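Local coordinates for CELL WALL surface anchor family protein (Streptococcus pneumoniae, PDB 2X9Z) that forms the repeating backbone subunit of the pneumococcal pilus, a cell-wall-anchored surface fibre connected with cell adhesion, at residues Thr40-Leu45 and Ala101-Gln106; Ala46-Ala51 and Phe136-Asn141; Pro142-Thr147 and Trp243-Pro248. The protein carries 1 engineered substitution. All blocks are in the same frame, centred on the assembly; numbering follows the deposited sequence.

Overall arrangement
All three contacts lie at strand ends and the loops beside them; contact 2 touches both others, while contacts 1 and 3 stay about 10 Å apart at their nearest atoms. Contacts 1 and 2 share a Cna-B-like domain: contact 1 ties the loop after strand 33-42 to the turn after helix 97-103, and contact 2 pairs strands 50-57 and 130-139. Contact 3 joins the loop after strand 130-139 to the loop after strand 237-243, a strand of another sheet. Contact 1 ends at exposed Leu45 and Asp105, contact 2 is mostly buried, and contact 3 is mixed. Chemistry shifts from a small apolar pair with a shared water, through buried aromatics beside backbone bonds, to carboxylates, amides and a His-Trp stack.

Contact 1. Residues Thr40-Leu45 and Ala101-Gln106; sequences TKIPAL and AKVNDQ
Apolar contact is confined to one pair of buried branched side chains, Ile42 and Val103. Ile42 has CG1 anti to its carbonyl carbon (chi1 -66°) and an extended chi2, so CD1 is carried forward to Val103 CB, 3.9 Å away, and lies against both of its methyls. The two side chains cross obliquely, and beta-branched residues suit the place because they fill it with little freedom of rotation. A looser touch follows at the exposed end of the contact, where Leu45 folds back so that CD2 comes within 3.6 Å of Gln106 O and 3.9 Å of Asp105 OD1; this is plain van der Waals contact.

The setting is the Cna-B-like domain of the pilin, in which strand 33-42 runs out into a loop that meets the turn after the short helix 97-103. Ile42 still pairs through its backbone with Lys110, so the strand is held up to the point where the loop leaves it.

The polar contacts are mostly made by backbone. Leu45 N donates to Gln106 O at 2.8 Å, in the plane of that carbonyl. Water 1 sits between the segments, within hydrogen-bonding distance of Val103 O (2.7 Å) and Pro43 O (3.0 Å), and accepts from Gln106 N. Gln106 curls its own side chain back over its turn, NE2 donating to Asn104 O at 3.0 Å from above the carbonyl plane. Leu45 and Asp105 both adopt left-handed backbone angles, where the chain turns sharply.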
ATOM      1  N   THR A  40       5.298  -7.020 -10.472  1.00 10.41           N
ATOM      2  CA  THR A  40       4.236  -6.360 -11.228  1.00 10.62           C
ATOM      3  C   THR A  40       4.426  -6.611 -12.714  1.00 10.95           C
ATOM      4  O   THR A  40       5.534  -6.481 -13.237  1.00 13.18           O
ATOM      5  CB  THR A  40       4.235  -4.835 -10.964  1.00 11.10           C
ATOM      6  OG1 THR A  40       4.225  -4.609  -9.551  1.00 11.95           O
ATOM      7  CG2 THR A  40       3.011  -4.177 -11.586  1.00 12.19           C
ATOM      8  N   LYS A  41       3.344  -6.989 -13.384  1.00 11.71           N
ATOM      9  CA  LYS A  41       3.358  -7.200 -14.820  1.00 12.68           C
ATOM     10  C   LYS A  41       2.669  -6.025 -15.493  1.00 11.89           C
ATOM     11  O   LYS A  41       1.496  -5.760 -15.242  1.00 14.43           O
ATOM     12  CB  LYS A  41       2.605  -8.483 -15.180  1.00 14.91           C
ATOM     13  CG  LYS A  41       3.131  -9.732 -14.517  1.00 18.92           C
ATOM     14  CD  LYS A  41       4.430 -10.197 -15.132  1.00 22.42           C
ATOM     15  CE  LYS A  41       4.868 -11.518 -14.511  1.00 24.97           C
ATOM     16  NZ  LYS A  41       6.159 -12.009 -15.075  1.00 25.72           N
ATOM     17  N   ILE A  42       3.405  -5.331 -16.348  1.00 12.94           N
ATOM     18  CA  ILE A  42       2.868  -4.197 -17.084  1.00 13.49           C
ATOM     19  C   ILE A  42       2.621  -4.644 -18.518  1.00 13.01           C
ATOM     20  O   ILE A  42       3.499  -5.234 -19.145  1.00 12.88           O
ATOM     21  CB  ILE A  42       3.846  -3.006 -17.016  1.00 14.39           C
ATOM     22  CG1 ILE A  42       3.936  -2.514 -15.562  1.00 19.16           C
ATOM     23  CG2 ILE A  42       3.438  -1.878 -17.974  1.00 14.76           C
ATOM     24  CD1 ILE A  42       4.877  -1.368 -15.349  1.00 21.74           C
ATOM     25  N   PRO A  43       1.407  -4.399 -19.033  1.00 14.64           N
ATOM     26  CA  PRO A  43       1.028  -4.919 -20.352  1.00 15.62           C
ATOM     27  C   PRO A  43       1.841  -4.297 -21.494  1.00 13.97           C
ATOM     28  O   PRO A  43       2.390  -3.202 -21.358  1.00 15.11           O
ATOM     29  CB  PRO A  43      -0.451  -4.519 -20.479  1.00 21.31           C
ATOM     30  CG  PRO A  43      -0.895  -4.159 -19.109  1.00 24.81           C
ATOM     31  CD  PRO A  43       0.317  -3.638 -18.406  1.00 19.14           C
ATOM     32  N   ALA A  44       1.922  -5.000 -22.617  1.00 13.73           N
ATOM     33  CA  ALA A  44       2.498  -4.416 -23.831  1.00 13.86           C
ATOM     34  C   ALA A  44       1.779  -3.120 -24.224  1.00 14.08           C
ATOM     35  O   ALA A  44       0.574  -2.961 -23.989  1.00 14.23           O
ATOM     36  CB  ALA A  44       2.450  -5.416 -24.978  1.00 14.43           C
ATOM     37  N   LEU A  45       2.538  -2.194 -24.804  1.00 14.53           N
ATOM     38  CA  LEU A  45       1.999  -0.943 -25.349  1.00 15.53           C
ATOM     39  C   LEU A  45       1.363  -0.036 -24.294  1.00 15.20           C
ATOM     40  O   LEU A  45       0.428   0.708 -24.592  1.00 17.95           O
ATOM     41  CB  LEU A  45       1.016  -1.216 -26.501  1.00 18.66           C
ATOM     42  CG  LEU A  45       1.580  -2.090 -27.623  1.00 21.91           C
ATOM     43  CD1 LEU A  45       0.535  -2.334 -28.705  1.00 24.05           C
ATOM     44  CD2 LEU A  45       2.836  -1.466 -28.219  1.00 24.38           C
ATOM     45  N   ALA A 101      10.087   5.070 -19.590  1.00 12.56           N
ATOM     46  CA  ALA A 101      10.458   4.740 -20.964  1.00 13.83           C
ATOM     47  C   ALA A 101      10.793   3.259 -21.125  1.00 12.90           C
ATOM     48  O   ALA A 101      10.684   2.711 -22.220  1.00 15.02           O
ATOM     49  CB  ALA A 101      11.628   5.607 -21.432  1.00 16.59           C
ATOM     50  N   LYS A 102      11.211   2.620 -20.037  1.00 12.26           N
ATOM     51  CA  LYS A 102      11.599   1.214 -20.078  1.00 13.36           C
ATOM     52  C   LYS A 102      10.420   0.248 -19.909  1.00 12.64           C
ATOM     53  O   LYS A 102      10.557  -0.941 -20.189  1.00 14.16           O
ATOM     54  CB  LYS A 102      12.689   0.923 -19.039  1.00 13.65           C
ATOM     55  CG  LYS A 102      14.009   1.607 -19.365  1.00 13.82           C
ATOM     56  CD  LYS A 102      15.060   1.404 -18.290  1.00 14.74           C
ATOM     57  CE  LYS A 102      16.398   1.957 -18.767  1.00 16.13           C
ATOM     58  NZ  LYS A 102      17.454   1.798 -17.732  1.00 16.06           N
ATOM     59  N   VAL A 103       9.267   0.751 -19.466  1.00 10.03           N
ATOM     60  CA  VAL A 103       8.087  -0.107 -19.336  1.00 11.47           C
ATOM     61  C   VAL A 103       6.944   0.276 -20.271  1.00 11.17           C
ATOM     62  O   VAL A 103       6.086  -0.550 -20.546  1.00 13.45           O
ATOM     63  CB  VAL A 103       7.563  -0.200 -17.875  1.00 13.37           C
ATOM     64  CG1 VAL A 103       8.644  -0.739 -16.958  1.00 15.02           C
ATOM     65  CG2 VAL A 103       7.057   1.150 -17.386  1.00 14.52           C
ATOM     66  N   ASN A 104       6.941   1.517 -20.762  1.00 11.48           N
ATOM     67  CA  ASN A 104       5.907   1.989 -21.681  1.00 12.36           C
ATOM     68  C   ASN A 104       6.254   1.654 -23.124  1.00 11.43           C
ATOM     69  O   ASN A 104       7.434   1.565 -23.482  1.00 12.07           O
ATOM     70  CB  ASN A 104       5.743   3.508 -21.585  1.00 12.94           C
ATOM     71  CG  ASN A 104       4.884   3.945 -20.420  1.00 12.97           C
ATOM     72  OD1 ASN A 104       4.083   3.172 -19.890  1.00 13.45           O
ATOM     73  ND2 ASN A 104       5.037   5.203 -20.022  1.00 12.85           N
ATOM     74  N   ASP A 105       5.228   1.496 -23.956  1.00 12.82           N
ATOM     75  CA  ASP A 105       5.423   1.303 -25.389  1.00 14.03           C
ATOM     76  C   ASP A 105       6.404   0.172 -25.706  1.00 13.86           C
ATOM     77  O   ASP A 105       7.262   0.301 -26.587  1.00 14.90           O
ATOM     78  CB  ASP A 105       5.888   2.604 -26.051  1.00 16.36           C
ATOM     79  CG  ASP A 105       5.713   2.591 -27.564  1.00 22.65           C
ATOM     80  OD1 ASP A 105       4.827   1.859 -28.061  1.00 24.40           O
ATOM     81  OD2 ASP A 105       6.455   3.322 -28.260  1.00 26.15           O
ATOM     82  N   GLN A 106       6.260  -0.935 -24.983  1.00 12.65           N
ATOM     83  CA  GLN A 106       7.050  -2.140 -25.235  1.00 12.05           C
ATOM     84  C   GLN A 106       6.182  -3.199 -25.921  1.00 13.04           C
ATOM     85  O   GLN A 106       4.953  -3.183 -25.793  1.00 14.33           O
ATOM     86  CB  GLN A 106       7.657  -2.668 -23.934  1.00 11.96           C
ATOM     87  CG  GLN A 106       8.468  -1.610 -23.207  1.00 12.26           C
ATOM     88  CD  GLN A 106       9.675  -1.128 -24.009  1.00 11.86           C
ATOM     89  OE1 GLN A 106      10.307  -1.896 -24.739  1.00 12.76           O
ATOM     90  NE2 GLN A 106      10.013   0.139 -23.850  1.00 12.67           N
TER
HETATM   91  O   HOH W   1       4.550  -1.467 -22.558  1.00 11.91           O

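Contact 2. Residues Ala46-Ala51 and Phe136-Asn141; sequences ANYATA and FNYGNN
Tyr48 has CG anti to its carbonyl carbon (chi1 -61°), whereas Tyr138 holds CG in the crowded position between backbone N and carbonyl carbon (chi1 77°); these opposed choices bring the two phenol rings together obliquely. Tyr138 CD2 lies over one face of the Tyr48 ring, toward its rim and 3.6 Å from Tyr48 CZ, with the planes inclined at 52°. Ala46 CB covers the opposite face, and Asn140 OD1 lies at the edge, so the Tyr48 ring is enclosed from three directions. Phe136, with CG anti to its backbone N, reaches across to Ala51, where Phe136 CE1 packs 3.8 Å from Ala51 CB; alanine leaves room there for the ring, which also meets Trp53.

Here, in the mixed sheet of the Cna-B-like domain, strand 50-57 begins and its antiparallel partner 130-139 ends. Thr50 and Gly139 form a hydrogen-bonded pair whose two bonds are weak, and Ala51 faces Tyr138 as a non-hydrogen-bonded pair. The firmest link precedes them: Ala49 N donates to Gly139 O at 2.8 Å, in the carbonyl plane. Gly139 suits its position because at its backbone angles a side chain would be pressed against the carbonyl O of Tyr138.

Beyond the strands two waters join the loops. Water 2 accepts from Asn47 N and donates to Asn140 OD1 (2.7 Å), while water 3 donates to Asn47 O and Asn140 O. Thr50 OG1 turns elsewhere, bonding to Asp143 N.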
ATOM      1  N   ALA A  46       1.880  -0.085 -23.071  1.00 13.97           N
ATOM      2  CA  ALA A  46       1.428   0.808 -22.014  1.00 13.64           C
ATOM      3  C   ALA A  46       1.843   2.253 -22.287  1.00 13.82           C
ATOM      4  O   ALA A  46       2.847   2.505 -22.953  1.00 13.79           O
ATOM      5  CB  ALA A  46       1.975   0.341 -20.661  1.00 14.36           C
ATOM      6  N   ASN A  47       1.064   3.200 -21.776  1.00 13.57           N
ATOM      7  CA  ASN A  47       1.418   4.611 -21.871  1.00 15.27           C
ATOM      8  C   ASN A  47       1.148   5.328 -20.551  1.00 14.54           C
ATOM      9  O   ASN A  47       0.464   6.352 -20.508  1.00 15.21           O
ATOM     10  CB  ASN A  47       0.669   5.288 -23.020  1.00 19.56           C
ATOM     11  CG  ASN A  47       1.253   6.637 -23.374  1.00 27.26           C
ATOM     12  OD1 ASN A  47       2.461   6.853 -23.246  1.00 31.38           O
ATOM     13  ND2 ASN A  47       0.401   7.554 -23.822  1.00 29.35           N
ATOM     14  N   TYR A  48       1.694   4.787 -19.467  1.00 13.88           N
ATOM     15  CA  TYR A  48       1.415   5.335 -18.153  1.00 13.10           C
ATOM     16  C   TYR A  48       2.141   6.652 -17.928  1.00 12.52           C
ATOM     17  O   TYR A  48       3.309   6.799 -18.291  1.00 14.42           O
ATOM     18  CB  TYR A  48       1.828   4.354 -17.059  1.00 12.44           C
ATOM     19  CG  TYR A  48       1.117   3.013 -17.073  1.00 12.27           C
ATOM     20  CD1 TYR A  48      -0.094   2.839 -17.735  1.00 13.21           C
ATOM     21  CD2 TYR A  48       1.655   1.922 -16.393  1.00 13.07           C
ATOM     22  CE1 TYR A  48      -0.737   1.604 -17.732  1.00 13.51           C
ATOM     23  CE2 TYR A  48       1.028   0.693 -16.385  1.00 13.71           C
ATOM     24  CZ  TYR A  48      -0.170   0.531 -17.053  1.00 14.29           C
ATOM     25  OH  TYR A  48      -0.783  -0.712 -17.026  1.00 17.04           O
ATOM     26  N   ALA A  49       1.445   7.594 -17.301  1.00 12.17           N
ATOM     27  CA  ALA A  49       2.049   8.827 -16.807  1.00 12.22           C
ATOM     28  C   ALA A  49       2.652   8.603 -15.423  1.00 13.10           C
ATOM     29  O   ALA A  49       3.545   9.337 -15.007  1.00 13.65           O
ATOM     30  CB  ALA A  49       1.000   9.935 -16.735  1.00 14.23           C
ATOM     31  N   THR A  50       2.144   7.601 -14.708  1.00 13.22           N
ATOM     32  CA  THR A  50       2.610   7.279 -13.366  1.00 13.16           C
ATOM     33  C   THR A  50       2.648   5.771 -13.181  1.00 11.45           C
ATOM     34  O   THR A  50       1.720   5.059 -13.585  1.00 11.53           O
ATOM     35  CB  THR A  50       1.693   7.893 -12.279  1.00 12.80           C
ATOM     36  OG1 THR A  50       1.702   9.322 -12.392  1.00 14.63           O
ATOM     37  CG2 THR A  50       2.147   7.483 -10.873  1.00 11.90           C
ATOM     38  N   ALA A  51       3.740   5.300 -12.587  1.00 11.47           N
ATOM     39  CA  ALA A  51       3.865   3.932 -12.114  1.00 11.38           C
ATOM     40  C   ALA A  51       4.521   4.025 -10.742  1.00 11.33           C
ATOM     41  O   ALA A  51       5.738   4.179 -10.634  1.00 11.77           O
ATOM     42  CB  ALA A  51       4.703   3.100 -13.065  1.00 12.43           C
ATOM     43  N   PHE A 136      -0.207  -0.435  -6.136  1.00 10.26           N
ATOM     44  CA  PHE A 136       0.365   0.051  -7.382  1.00 10.02           C
ATOM     45  C   PHE A 136      -0.593   1.109  -7.903  1.00 10.37           C
ATOM     46  O   PHE A 136      -1.732   0.801  -8.272  1.00 12.08           O
ATOM     47  CB  PHE A 136       0.545  -1.074  -8.403  1.00 11.55           C
ATOM     48  CG  PHE A 136       1.150  -0.625  -9.705  1.00 12.11           C
ATOM     49  CD1 PHE A 136       2.373   0.034  -9.728  1.00 11.69           C
ATOM     50  CD2 PHE A 136       0.497  -0.862 -10.909  1.00 12.61           C
ATOM     51  CE1 PHE A 136       2.937   0.448 -10.923  1.00 11.91           C
ATOM     52  CE2 PHE A 136       1.062  -0.453 -12.110  1.00 12.54           C
ATOM     53  CZ  PHE A 136       2.281   0.201 -12.113  1.00 12.73           C
ATOM     54  N   ASN A 137      -0.136   2.355  -7.876  1.00 10.95           N
ATOM     55  CA  ASN A 137      -0.924   3.499  -8.316  1.00  9.95           C
ATOM     56  C   ASN A 137      -0.427   3.916  -9.677  1.00 10.27           C
ATOM     57  O   ASN A 137       0.739   4.282  -9.834  1.00 11.98           O
ATOM     58  CB  ASN A 137      -0.784   4.638  -7.317  1.00 10.42           C
ATOM     59  CG  ASN A 137      -1.108   4.190  -5.911  1.00 11.27           C
ATOM     60  OD1 ASN A 137      -2.285   4.158  -5.502  1.00 13.99           O
ATOM     61  ND2 ASN A 137      -0.078   3.803  -5.165  1.00 12.06           N
ATOM     62  N   TYR A 138      -1.307   3.833 -10.665  1.00 11.17           N
ATOM     63  CA  TYR A 138      -0.899   4.010 -12.051  1.00 10.70           C
ATOM     64  C   TYR A 138      -2.014   4.654 -12.867  1.00 10.55           C
ATOM     65  O   TYR A 138      -3.156   4.752 -12.418  1.00 12.50           O
ATOM     66  CB  TYR A 138      -0.545   2.645 -12.660  1.00 11.67           C
ATOM     67  CG  TYR A 138      -1.766   1.822 -13.014  1.00 11.65           C
ATOM     68  CD1 TYR A 138      -2.479   1.130 -12.038  1.00 11.72           C
ATOM     69  CD2 TYR A 138      -2.207   1.736 -14.329  1.00 13.05           C
ATOM     70  CE1 TYR A 138      -3.603   0.382 -12.365  1.00 12.17           C
ATOM     71  CE2 TYR A 138      -3.328   0.993 -14.665  1.00 13.86           C
ATOM     72  CZ  TYR A 138      -4.025   0.319 -13.681  1.00 13.05           C
ATOM     73  OH  TYR A 138      -5.137  -0.427 -14.026  1.00 14.43           O
ATOM     74  N   GLY A 139      -1.685   5.061 -14.083  1.00 11.84           N
ATOM     75  CA  GLY A 139      -2.692   5.549 -14.996  1.00 13.14           C
ATOM     76  C   GLY A 139      -2.070   6.313 -16.134  1.00 12.78           C
ATOM     77  O   GLY A 139      -0.866   6.582 -16.137  1.00 12.13           O
ATOM     78  N   ASN A 140      -2.900   6.655 -17.112  1.00 14.52           N
ATOM     79  CA  ASN A 140      -2.457   7.457 -18.242  1.00 15.45           C
ATOM     80  C   ASN A 140      -2.353   8.942 -17.891  1.00 14.40           C
ATOM     81  O   ASN A 140      -1.755   9.721 -18.642  1.00 16.61           O
ATOM     82  CB  ASN A 140      -3.397   7.251 -19.427  1.00 17.55           C
ATOM     83  CG  ASN A 140      -3.268   5.868 -20.044  1.00 20.61           C
ATOM     84  OD1 ASN A 140      -2.523   5.016 -19.557  1.00 18.96           O
ATOM     85  ND2 ASN A 140      -3.991   5.644 -21.132  1.00 25.31           N
ATOM     86  N   ASN A 141      -2.971   9.326 -16.776  1.00 13.23           N
ATOM     87  CA  ASN A 141      -2.797  10.656 -16.191  1.00 13.80           C
ATOM     88  C   ASN A 141      -1.912  10.547 -14.958  1.00 13.91           C
ATOM     89  O   ASN A 141      -1.799   9.471 -14.369  1.00 12.81           O
ATOM     90  CB  ASN A 141      -4.141  11.252 -15.769  1.00 15.16           C
ATOM     91  CG  ASN A 141      -5.144  11.294 -16.900  1.00 17.55           C
ATOM     92  OD1 ASN A 141      -4.857  11.782 -17.996  1.00 19.66           O
ATOM     93  ND2 ASN A 141      -6.339  10.792 -16.633  1.00 18.49           N
TER
HETATM   94  O   HOH W   2      -1.675   2.901 -21.033  1.00 16.03           O
HETATM   95  O   HOH W   3      -0.129   9.043 -20.677  1.00 20.98           O

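Contact 3. Residues Pro142-Thr147 and Trp243-Pro248; sequences PDHGNT and WKDENP
His144 lies flat on Trp243 in the tightest part of this contact. The imidazole and the six-membered ring stack face to face, centroids 3.6 Å apart and planes only 9° from parallel, while His144 CB sits over the five-membered ring in a CH-pi contact. One side chain therefore covers both rings of the indole, which is wide enough to receive it.

The edge of the imidazole is fixed by Asp245. His144 ND1 donates to Asp245 OD1 at 2.8 Å, within 5° of the ring plane and onto the syn lone pair; His144 N donates a hydrogen bond to Asp245 OD2, also at 2.8 Å, from above the carboxylate plane. This His-carboxylate pair sets the ring's rotation, and the nearby negative charge would tend to favour a protonated imidazole. Asp143 brings a second carboxylate close, OD1 3.6 Å from Asp245 OD2, a repulsion presumably eased by the donors around them. Asn247 ND2 supplies one, meeting the anti lone pair of Asp143 OD1 at 2.9 Å in a nearly straight bond (166°). Asp143 OD2 accepts from Gly145 N in an Asx turn, beside which a glycine avoids crowding the carboxylate.

Packing is looser towards exposed Pro142. There water 4 donates to both Pro142 O and Asp245 OD1, at 2.7 Å each, and the bond from Asn247 ND2 to Pro142 O is weak.

No helix takes part. Residues 142-147 follow strand 130-139, and residues 243-248, within the range of a second Cna-B-like family, leave strand 237-243 of another sheet; the contact thus appears to join two Cna-B-like parts of the pilin. Strand 226-229 of that second sheet supplies Ser226 to Asp143 OD1 and Asp228 to Trp243 NE1, and pairs Ala227 with the Asn146 backbone.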
ATOM      1  N   PRO A 142      -1.279  11.657 -14.554  1.00 13.50           N
ATOM      2  CA  PRO A 142      -0.496  11.586 -13.314  1.00 13.57           C
ATOM      3  C   PRO A 142      -1.370  11.080 -12.168  1.00 12.20           C
ATOM      4  O   PRO A 142      -2.522  11.504 -12.049  1.00 12.88           O
ATOM      5  CB  PRO A 142      -0.072  13.047 -13.093  1.00 14.83           C
ATOM      6  CG  PRO A 142      -0.055  13.640 -14.474  1.00 15.66           C
ATOM      7  CD  PRO A 142      -1.201  12.982 -15.195  1.00 16.25           C
ATOM      8  N   ASP A 143      -0.847  10.164 -11.362  1.00 12.34           N
ATOM      9  CA  ASP A 143      -1.604   9.651 -10.228  1.00 11.74           C
ATOM     10  C   ASP A 143      -0.963  10.018  -8.894  1.00 11.29           C
ATOM     11  O   ASP A 143       0.254   9.887  -8.718  1.00 12.56           O
ATOM     12  CB  ASP A 143      -1.782   8.141 -10.312  1.00 12.91           C
ATOM     13  CG  ASP A 143      -2.953   7.669  -9.474  1.00 11.47           C
ATOM     14  OD1 ASP A 143      -4.103   7.750  -9.971  1.00 12.74           O
ATOM     15  OD2 ASP A 143      -2.729   7.253  -8.312  1.00 11.28           O
ATOM     16  N   HIS A 144      -1.797  10.439  -7.949  1.00 11.78           N
ATOM     17  CA  HIS A 144      -1.349  10.904  -6.638  1.00 11.21           C
ATOM     18  C   HIS A 144      -1.693   9.941  -5.504  1.00 11.22           C
ATOM     19  O   HIS A 144      -1.484  10.262  -4.336  1.00 13.85           O
ATOM     20  CB  HIS A 144      -1.953  12.276  -6.337  1.00 12.61           C
ATOM     21  CG  HIS A 144      -1.561  13.333  -7.319  1.00 15.78           C
ATOM     22  ND1 HIS A 144      -2.299  13.618  -8.449  1.00 18.37           N
ATOM     23  CD2 HIS A 144      -0.499  14.172  -7.340  1.00 17.12           C
ATOM     24  CE1 HIS A 144      -1.709  14.589  -9.121  1.00 20.17           C
ATOM     25  NE2 HIS A 144      -0.614  14.941  -8.471  1.00 19.81           N
ATOM     26  N   GLY A 145      -2.206   8.765  -5.847  1.00 10.87           N
ATOM     27  CA  GLY A 145      -2.571   7.782  -4.839  1.00 11.04           C
ATOM     28  C   GLY A 145      -1.398   7.020  -4.247  1.00  9.72           C
ATOM     29  O   GLY A 145      -0.302   6.975  -4.812  1.00 10.44           O
ATOM     30  N   ASN A 146      -1.647   6.398  -3.098  1.00  9.59           N
ATOM     31  CA  ASN A 146      -0.640   5.603  -2.402  1.00  9.31           C
ATOM     32  C   ASN A 146      -1.341   4.628  -1.449  1.00  9.18           C
ATOM     33  O   ASN A 146      -2.562   4.471  -1.509  1.00 10.24           O
ATOM     34  CB  ASN A 146       0.355   6.508  -1.676  1.00  9.93           C
ATOM     35  CG  ASN A 146      -0.332   7.508  -0.798  1.00 10.01           C
ATOM     36  OD1 ASN A 146      -1.229   7.153  -0.046  1.00 10.45           O
ATOM     37  ND2 ASN A 146       0.060   8.775  -0.904  1.00 11.81           N
ATOM     38  N   THR A 147      -0.591   3.962  -0.576  1.00  9.00           N
ATOM     39  CA  THR A 147      -1.155   2.860   0.198  1.00  9.12           C
ATOM     40  C   THR A 147      -1.574   3.322   1.600  1.00  8.74           C
ATOM     41  O   THR A 147      -1.012   4.270   2.142  1.00  8.10           O
ATOM     42  CB  THR A 147      -0.165   1.667   0.256  1.00  9.36           C
ATOM     43  OG1 THR A 147      -0.877   0.456   0.535  1.00 10.59           O
ATOM     44  CG2 THR A 147       0.943   1.891   1.294  1.00 11.09           C
ATOM     45  N   TRP A 243      -7.751  12.786  -4.812  1.00  9.44           N
ATOM     46  CA  TRP A 243      -7.373  13.577  -5.977  1.00  9.90           C
ATOM     47  C   TRP A 243      -8.190  13.147  -7.184  1.00  8.88           C
ATOM     48  O   TRP A 243      -8.283  11.954  -7.471  1.00  9.67           O
ATOM     49  CB  TRP A 243      -5.903  13.343  -6.323  1.00 10.57           C
ATOM     50  CG  TRP A 243      -4.879  13.792  -5.331  1.00  9.73           C
ATOM     51  CD1 TRP A 243      -4.587  13.210  -4.122  1.00 11.69           C
ATOM     52  CD2 TRP A 243      -3.935  14.862  -5.501  1.00 10.52           C
ATOM     53  NE1 TRP A 243      -3.537  13.875  -3.525  1.00 10.91           N
ATOM     54  CE2 TRP A 243      -3.125  14.893  -4.344  1.00 11.09           C
ATOM     55  CE3 TRP A 243      -3.707  15.806  -6.510  1.00 12.16           C
ATOM     56  CZ2 TRP A 243      -2.100  15.830  -4.171  1.00 12.99           C
ATOM     57  CZ3 TRP A 243      -2.684  16.741  -6.336  1.00 13.61           C
ATOM     58  CH2 TRP A 243      -1.896  16.742  -5.175  1.00 14.47           C
ATOM     59  N   LYS A 244      -8.756  14.107  -7.913  1.00  9.88           N
ATOM     60  CA  LYS A 244      -9.518  13.782  -9.118  1.00 11.24           C
ATOM     61  C   LYS A 244      -8.574  13.508 -10.297  1.00 12.11           C
ATOM     62  O   LYS A 244      -8.490  14.299 -11.236  1.00 13.40           O
ATOM     63  CB  LYS A 244     -10.489  14.911  -9.457  1.00 13.22           C
ATOM     64  CG  LYS A 244     -11.605  14.501 -10.385  1.00 14.80           C
ATOM     65  CD  LYS A 244     -12.505  15.696 -10.686  1.00 20.85           C
ATOM     66  CE  LYS A 244     -13.693  15.297 -11.534  1.00 27.60           C
ATOM     67  NZ  LYS A 244     -14.660  16.422 -11.623  1.00 34.12           N
ATOM     68  N   ASP A 245      -7.868  12.380 -10.247  1.00 11.75           N
ATOM     69  CA  ASP A 245      -6.860  12.047 -11.257  1.00 12.00           C
ATOM     70  C   ASP A 245      -7.431  11.373 -12.506  1.00 12.71           C
ATOM     71  O   ASP A 245      -6.741  11.268 -13.519  1.00 13.65           O
ATOM     72  CB  ASP A 245      -5.785  11.135 -10.659  1.00 12.78           C
ATOM     73  CG  ASP A 245      -4.923  11.829  -9.615  1.00 12.08           C
ATOM     74  OD1 ASP A 245      -4.728  13.065  -9.702  1.00 13.28           O
ATOM     75  OD2 ASP A 245      -4.437  11.123  -8.704  1.00 12.42           O
ATOM     76  N   GLU A 246      -8.670  10.893 -12.429  1.00 12.63           N
ATOM     77  CA  GLU A 246      -9.320  10.240 -13.568  1.00 13.86           C
ATOM     78  C   GLU A 246      -8.522   9.039 -14.077  1.00 12.29           C
ATOM     79  O   GLU A 246      -8.358   8.841 -15.283  1.00 14.47           O
ATOM     80  CB  GLU A 246      -9.585  11.244 -14.700  1.00 16.92           C
ATOM     81  CG  GLU A 246     -10.476  12.410 -14.292  1.00 22.54           C
ATOM     82  CD  GLU A 246     -11.884  11.978 -13.918  1.00 30.61           C
ATOM     83  OE1 GLU A 246     -12.240  10.801 -14.157  1.00 32.28           O
ATOM     84  OE2 GLU A 246     -12.640  12.821 -13.390  1.00 34.58           O
ATOM     85  N   ASN A 247      -8.024   8.242 -13.135  1.00 12.66           N
ATOM     86  CA  ASN A 247      -7.287   7.022 -13.445  1.00 12.05           C
ATOM     87  C   ASN A 247      -8.032   5.771 -12.981  1.00 12.98           C
ATOM     88  O   ASN A 247      -8.982   5.867 -12.204  1.00 13.17           O
ATOM     89  CB  ASN A 247      -5.917   7.070 -12.766  1.00 12.79           C
ATOM     90  CG  ASN A 247      -4.939   7.968 -13.491  1.00 12.85           C
ATOM     91  OD1 ASN A 247      -4.980   8.098 -14.719  1.00 13.70           O
ATOM     92  ND2 ASN A 247      -4.043   8.586 -12.736  1.00 12.16           N
ATOM     93  N   PRO A 248      -7.591   4.589 -13.449  1.00 12.73           N
ATOM     94  CA  PRO A 248      -8.181   3.333 -12.979  1.00 13.98           C
ATOM     95  C   PRO A 248      -7.926   3.137 -11.489  1.00 12.72           C
ATOM     96  O   PRO A 248      -7.013   3.752 -10.929  1.00 11.79           O
ATOM     97  CB  PRO A 248      -7.411   2.262 -13.767  1.00 14.66           C
ATOM     98  CG  PRO A 248      -6.781   2.976 -14.915  1.00 16.27           C
ATOM     99  CD  PRO A 248      -6.512   4.364 -14.428  1.00 14.91           C
TER
HETATM  100  O   HOH W   4      -3.830  13.874 -12.119  1.00 13.71           O